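Local coordinates for glutathione S-transferase (Natrialba magadii ATCC 43099, PDB 6GZF), which is a Xi-class glutathione transferase, probably with glutathione transferase or glutathionyl-hydroquinone reductase activity, at residues L218-W221 / D222-A226. Sequence-based numbering, arbitrary orientation.
Sequences LAHW and DDVLA
V224 sets its two methyl groups against two aromatic rings of the preceding turn in the last turn of helix 204-224, part of the GST C-terminal domain. One branch, CG1, lies alongside the indole of W221, where CE3 is 4.0 Å away; the other, CG2, sits over a face of the H220 imidazole in a CH-pi contact, 4.0 Å from the ring centroid and 30° off its normal. The valine can serve both because CG1 is anti to its backbone N (chi1 172°), which turns CG2 back toward H220. H220 in turn places its CD2 over the centre of the indole, 3.8 Å above the plane. The broad, largely apolar indole suits a buried position, packing on I183, N186, I187 and I191 of helix 177-192 and so joining two helices of the domain. D222 N makes a weak bond to L218 O (3.1 Å), and its CB rests 3.3 Å from L218 O; the carboxylate leads away, OD1 accepting hydrogen bonds from the backbone N of both N270 and L271, a good use for a short acidic side chain. Beneath the side chains, V224 N bonds to H220 O at 3.1 Å, in the carbonyl plane, while L225 N meets W221 O at 3.0 Å from above the W221 carbonyl plane. L225 is the first residue to leave helical geometry, and its side chain packs on L271 and Y274. An alanine at V224 keeps CB beside CE3 but lacks both methyls, so the imidazole would probably be freer to turn and the contact along the indole thinner. The chemistry is thus divided: on one flank a valine packs against a buried indole and a surface imidazole, while on another a carboxylate ties the helix end to the start of helix 271-279 and the residue before it.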
loop_
_atom_site.group_PDB
_atom_site.type_symbol
_atom_site.label_atom_id
_atom_site.label_comp_id
_atom_site.label_asym_id
_atom_site.label_seq_id
_atom_site.Cartn_x
_atom_site.Cartn_y
_atom_site.Cartn_z
ATOM N N LEU A 218 15.736 7.416 -6.437
ATOM C CA LEU A 218 16.192 6.143 -5.890
ATOM C C LEU A 218 16.981 5.343 -6.922
ATOM O O LEU A 218 17.951 4.664 -6.583
ATOM C CB LEU A 218 15.003 5.322 -5.385
ATOM C CG LEU A 218 14.320 5.844 -4.121
ATOM C CD1 LEU A 218 13.047 5.064 -3.835
ATOM C CD2 LEU A 218 15.273 5.777 -2.936
ATOM N N ALA A 219 16.560 5.428 -8.179
ATOM C CA ALA A 219 17.236 4.721 -9.259
ATOM C C ALA A 219 18.608 5.327 -9.535
ATOM O O ALA A 219 19.548 4.618 -9.898
ATOM C CB ALA A 219 16.386 4.736 -10.518
ATOM N N HIS A 220 18.716 6.640 -9.361
ATOM C CA HIS A 220 19.977 7.339 -9.578
ATOM C C HIS A 220 21.029 6.897 -8.570
ATOM O O HIS A 220 22.128 6.488 -8.946
ATOM C CB HIS A 220 19.779 8.855 -9.493
ATOM C CG HIS A 220 21.052 9.619 -9.304
ATOM N ND1 HIS A 220 22.125 9.503 -10.162
ATOM C CD2 HIS A 220 21.426 10.507 -8.352
ATOM C CE1 HIS A 220 23.103 10.288 -9.747
ATOM N NE2 HIS A 220 22.705 10.908 -8.651
ATOM N N TRP A 221 20.684 6.973 -7.290
ATOM C CA TRP A 221 21.614 6.614 -6.227
ATOM C C TRP A 221 21.878 5.114 -6.190
ATOM O O TRP A 221 22.859 4.665 -5.601
ATOM C CB TRP A 221 21.092 7.093 -4.871
ATOM C CG TRP A 221 21.090 8.585 -4.735
ATOM C CD1 TRP A 221 20.000 9.401 -4.658
ATOM C CD2 TRP A 221 22.238 9.441 -4.678
ATOM N NE1 TRP A 221 20.397 10.712 -4.548
ATOM C CE2 TRP A 221 21.765 10.764 -4.559
ATOM C CE3 TRP A 221 23.618 9.219 -4.715
ATOM C CZ2 TRP A 221 22.624 11.858 -4.475
ATOM C CZ3 TRP A 221 24.469 10.306 -4.631
ATOM C CH2 TRP A 221 23.968 11.609 -4.513
ATOM N N ASP A 222 21.002 4.339 -6.822
ATOM C CA ASP A 222 21.204 2.900 -6.918
ATOM C C ASP A 222 22.353 2.597 -7.872
ATOM O O ASP A 222 23.153 1.693 -7.627
ATOM C CB ASP A 222 19.926 2.198 -7.379
ATOM C CG ASP A 222 20.057 0.686 -7.372
ATOM O OD1 ASP A 222 20.103 0.099 -6.270
ATOM O OD2 ASP A 222 20.113 0.087 -8.467
ATOM N N ASP A 223 22.433 3.360 -8.957
ATOM C CA ASP A 223 23.519 3.210 -9.918
ATOM C C ASP A 223 24.825 3.748 -9.345
ATOM O O ASP A 223 25.903 3.229 -9.636
ATOM C CB ASP A 223 23.187 3.924 -11.230
ATOM C CG ASP A 223 22.009 3.301 -11.952
ATOM O OD1 ASP A 223 21.685 2.129 -11.666
ATOM O OD2 ASP A 223 21.410 3.981 -12.811
ATOM N N VAL A 224 24.718 4.793 -8.532
ATOM C CA VAL A 224 25.882 5.407 -7.908
ATOM C C VAL A 224 26.505 4.455 -6.889
ATOM O O VAL A 224 27.728 4.348 -6.787
ATOM C CB VAL A 224 25.514 6.741 -7.218
ATOM C CG1 VAL A 224 26.687 7.277 -6.409
ATOM C CG2 VAL A 224 25.061 7.762 -8.251
ATOM N N LEU A 225 25.653 3.745 -6.157
ATOM C CA LEU A 225 26.107 2.848 -5.099
ATOM C C LEU A 225 26.523 1.478 -5.628
ATOM O O LEU A 225 26.654 0.525 -4.862
ATOM C CB LEU A 225 25.014 2.681 -4.042
ATOM C CG LEU A 225 24.775 3.888 -3.133
ATOM C CD1 LEU A 225 23.683 3.593 -2.119
ATOM C CD2 LEU A 225 26.064 4.288 -2.437
ATOM N N ALA A 226 26.731 1.383 -6.936
ATOM C CA ALA A 226 27.148 0.129 -7.546
ATOM C C ALA A 226 28.667 -0.005 -7.540
ATOM O O ALA A 226 29.201 -1.115 -7.592
ATOM C CB ALA A 226 26.614 0.027 -8.966
#